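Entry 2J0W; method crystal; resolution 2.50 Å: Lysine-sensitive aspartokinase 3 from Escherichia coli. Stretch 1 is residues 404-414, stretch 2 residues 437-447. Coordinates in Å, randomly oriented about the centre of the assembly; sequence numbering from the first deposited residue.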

# COMPACT_ATOMS: atom_id res chain seq x y z
N LYS A 404 18.84 2.40 6.97
CA LYS A 404 19.91 3.33 7.29
C LYS A 404 20.70 3.67 6.04
O LYS A 404 21.02 4.84 5.77
CB LYS A 404 20.84 2.70 8.35
CG LYS A 404 21.97 3.61 8.89
CD LYS A 404 23.19 3.66 7.99
CE LYS A 404 24.26 4.58 8.57
NZ LYS A 404 25.47 4.70 7.70
N GLU A 405 21.00 2.63 5.26
CA GLU A 405 21.77 2.78 4.04
C GLU A 405 21.14 3.74 3.04
O GLU A 405 21.86 4.52 2.40
CB GLU A 405 21.95 1.40 3.40
CG GLU A 405 23.18 1.31 2.51
CD GLU A 405 24.45 1.70 3.25
OE1 GLU A 405 24.62 2.90 3.56
OE2 GLU A 405 25.28 0.80 3.51
N VAL A 406 19.82 3.70 2.91
CA VAL A 406 19.11 4.56 1.97
C VAL A 406 18.77 5.95 2.49
O VAL A 406 18.93 6.94 1.77
CB VAL A 406 17.77 3.92 1.51
CG1 VAL A 406 16.89 4.97 0.85
CG2 VAL A 406 18.02 2.77 0.54
N PHE A 407 18.30 6.03 3.72
CA PHE A 407 17.90 7.31 4.29
C PHE A 407 18.93 8.02 5.15
O PHE A 407 18.62 9.02 5.80
CB PHE A 407 16.59 7.11 5.07
CG PHE A 407 15.51 6.42 4.28
CD1 PHE A 407 15.49 5.04 4.16
CD2 PHE A 407 14.55 7.16 3.61
CE1 PHE A 407 14.52 4.41 3.38
CE2 PHE A 407 13.58 6.54 2.83
CZ PHE A 407 13.57 5.16 2.72
N GLY A 408 20.16 7.52 5.15
CA GLY A 408 21.22 8.14 5.93
C GLY A 408 21.70 9.44 5.32
O GLY A 408 22.16 10.35 6.02
N VAL A 409 21.56 9.53 4.00
CA VAL A 409 21.99 10.70 3.24
C VAL A 409 20.89 11.72 2.95
O VAL A 409 21.18 12.88 2.64
CB VAL A 409 22.56 10.27 1.89
CG1 VAL A 409 23.39 11.39 1.30
CG2 VAL A 409 23.37 9.00 2.05
N LEU A 410 19.64 11.28 3.05
CA LEU A 410 18.49 12.12 2.74
C LEU A 410 17.95 12.97 3.88
O LEU A 410 16.84 13.48 3.79
CB LEU A 410 17.38 11.22 2.20
CG LEU A 410 17.98 10.18 1.25
CD1 LEU A 410 16.93 9.20 0.78
CD2 LEU A 410 18.62 10.90 0.08
N GLU A 411 18.74 13.12 4.94
CA GLU A 411 18.33 13.90 6.09
C GLU A 411 17.78 15.26 5.69
O GLU A 411 16.70 15.66 6.14
CB GLU A 411 19.50 14.09 7.06
CG GLU A 411 19.26 15.15 8.13
CD GLU A 411 20.41 15.27 9.09
OE1 GLU A 411 21.55 14.91 8.72
OE2 GLU A 411 20.18 15.75 10.22
N PRO A 412 18.51 15.99 4.85
CA PRO A 412 18.10 17.31 4.38
C PRO A 412 16.84 17.38 3.49
O PRO A 412 16.45 18.47 3.06
CB PRO A 412 19.35 17.80 3.64
CG PRO A 412 19.93 16.52 3.10
CD PRO A 412 19.84 15.63 4.30
N PHE A 413 16.20 16.24 3.24
CA PHE A 413 15.03 16.22 2.37
C PHE A 413 13.68 15.83 2.96
O PHE A 413 13.58 15.41 4.11
CB PHE A 413 15.30 15.31 1.18
CG PHE A 413 16.55 15.64 0.45
CD1 PHE A 413 17.56 14.69 0.33
CD2 PHE A 413 16.73 16.88 -0.14
CE1 PHE A 413 18.73 14.97 -0.37
CE2 PHE A 413 17.89 17.18 -0.85
CZ PHE A 413 18.90 16.22 -0.96
N ASN A 414 12.64 15.97 2.15
CA ASN A 414 11.31 15.60 2.58
C ASN A 414 10.88 14.33 1.88
O ASN A 414 10.59 14.34 0.69
CB ASN A 414 10.30 16.70 2.24
CG ASN A 414 8.86 16.24 2.46
OD1 ASN A 414 8.43 16.01 3.59
ND2 ASN A 414 8.12 16.10 1.37
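Stretch 2 (437-447) EQVVQKLHSNL

The centre of the contact is apolar. Leu410 CD2 lies 3.6 Å from Val439 CG1 and 3.9 Å from Leu443 CD2, so the end of the leucine fits between two residues one helical turn apart. Val406 adds a looser contact, CG1 to Leu443 CD2 at 4.3 Å. Its carbonyl is nearer: Val406 O is 3.1 Å from Leu443 CD2. Phe413 points toward stretch 2. Val439 CG2 sits over one face of its ring, 3.8 Å from the centroid and 22° off the normal, a CH-pi contact.

Stretch 2 is helical, with i to i+4 backbone hydrogen bonds from Glu437 to Ser445. Stretch 1 starts as the end of a helix and then becomes irregular. A type I turn runs from Leu410 to Phe413, closed by Phe413 N to Leu410 O at 2.9 Å. The two chains run in opposite directions: Val406 pairs with Leu443, Val409 with Lys442 and Leu410 with Val439, at CA distances of 6.4 to 6.9 Å.

Farther out, Val409 CG1 packs on Lys442 CB at 3.4 Å. Gln438 NE2 reaches the edge of the Phe413 ring, 3.7 Å from CE2. At the other end, Glu405 and Asn446 form a polar border. No hydrogen bond is assigned across the stretches; packing dominates, burying 543 Å² in total.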

# COMPACT_ATOMS: atom_id res chain seq x y z
N GLU A 437 17.11 14.90 -8.54
CA GLU A 437 18.44 14.47 -8.93
C GLU A 437 19.51 14.51 -7.84
O GLU A 437 20.32 13.58 -7.74
CB GLU A 437 18.90 15.26 -10.16
CG GLU A 437 18.00 15.07 -11.36
CD GLU A 437 18.56 15.68 -12.63
OE1 GLU A 437 19.09 16.80 -12.56
OE2 GLU A 437 18.45 15.04 -13.69
N GLN A 438 19.51 15.56 -7.02
CA GLN A 438 20.50 15.65 -5.94
C GLN A 438 20.39 14.40 -5.04
O GLN A 438 21.40 13.93 -4.49
CB GLN A 438 20.30 16.92 -5.11
CG GLN A 438 21.45 17.17 -4.14
CD GLN A 438 21.17 18.27 -3.14
OE1 GLN A 438 21.99 18.54 -2.26
NE2 GLN A 438 20.02 18.91 -3.26
N VAL A 439 19.18 13.88 -4.89
CA VAL A 439 18.97 12.68 -4.09
C VAL A 439 19.61 11.49 -4.81
O VAL A 439 20.38 10.74 -4.22
CB VAL A 439 17.46 12.42 -3.89
CG1 VAL A 439 17.24 11.05 -3.25
CG2 VAL A 439 16.87 13.50 -3.01
N VAL A 440 19.29 11.33 -6.09
CA VAL A 440 19.84 10.23 -6.87
C VAL A 440 21.36 10.21 -6.78
O VAL A 440 21.99 9.15 -6.71
CB VAL A 440 19.44 10.36 -8.34
CG1 VAL A 440 20.05 9.24 -9.15
CG2 VAL A 440 17.93 10.34 -8.44
N GLN A 441 21.94 11.40 -6.79
CA GLN A 441 23.38 11.54 -6.71
C GLN A 441 23.85 11.15 -5.31
O GLN A 441 24.71 10.27 -5.16
CB GLN A 441 23.77 12.99 -7.02
CG GLN A 441 23.58 13.37 -8.49
CD GLN A 441 23.32 14.86 -8.68
OE1 GLN A 441 23.27 15.34 -9.81
NE2 GLN A 441 23.13 15.58 -7.58
N LYS A 442 23.28 11.77 -4.29
CA LYS A 442 23.68 11.44 -2.94
C LYS A 442 23.66 9.95 -2.66
O LYS A 442 24.62 9.42 -2.11
CB LYS A 442 22.82 12.17 -1.92
CG LYS A 442 23.17 13.65 -1.78
CD LYS A 442 24.63 13.84 -1.36
CE LYS A 442 24.98 15.32 -1.27
NZ LYS A 442 24.02 16.07 -0.40
N LEU A 443 22.59 9.27 -3.05
CA LEU A 443 22.47 7.82 -2.83
C LEU A 443 23.56 7.05 -3.55
O LEU A 443 24.38 6.37 -2.93
CB LEU A 443 21.13 7.30 -3.32
CG LEU A 443 19.84 7.74 -2.63
CD1 LEU A 443 18.69 7.07 -3.33
CD2 LEU A 443 19.87 7.37 -1.16
N HIS A 444 23.52 7.15 -4.87
CA HIS A 444 24.47 6.48 -5.76
C HIS A 444 25.89 6.57 -5.22
O HIS A 444 26.63 5.57 -5.21
CB HIS A 444 24.40 7.14 -7.15
CG HIS A 444 25.07 6.36 -8.23
ND1 HIS A 444 26.37 6.58 -8.61
CD2 HIS A 444 24.62 5.32 -8.97
CE1 HIS A 444 26.70 5.70 -9.54
NE2 HIS A 444 25.66 4.93 -9.78
N SER A 445 26.24 7.77 -4.77
CA SER A 445 27.56 8.05 -4.23
C SER A 445 27.99 7.07 -3.13
O SER A 445 28.86 6.23 -3.37
CB SER A 445 27.60 9.50 -3.70
OG SER A 445 28.89 9.82 -3.23
N ASN A 446 27.38 7.16 -1.95
CA ASN A 446 27.74 6.26 -0.87
C ASN A 446 27.03 4.93 -1.13
O ASN A 446 26.57 4.28 -0.19
CB ASN A 446 27.32 6.83 0.50
CG ASN A 446 25.87 6.58 0.82
OD1 ASN A 446 25.00 7.03 0.08
ND2 ASN A 446 25.59 5.85 1.90
N LEU A 447 26.94 4.52 -2.39
CA LEU A 447 26.27 3.25 -2.71
C LEU A 447 26.90 2.43 -3.84
O LEU A 447 26.86 1.19 -3.83
CB LEU A 447 24.80 3.53 -3.03
CG LEU A 447 23.82 2.52 -2.42
CD1 LEU A 447 22.38 2.99 -2.51
CD2 LEU A 447 24.01 1.20 -3.14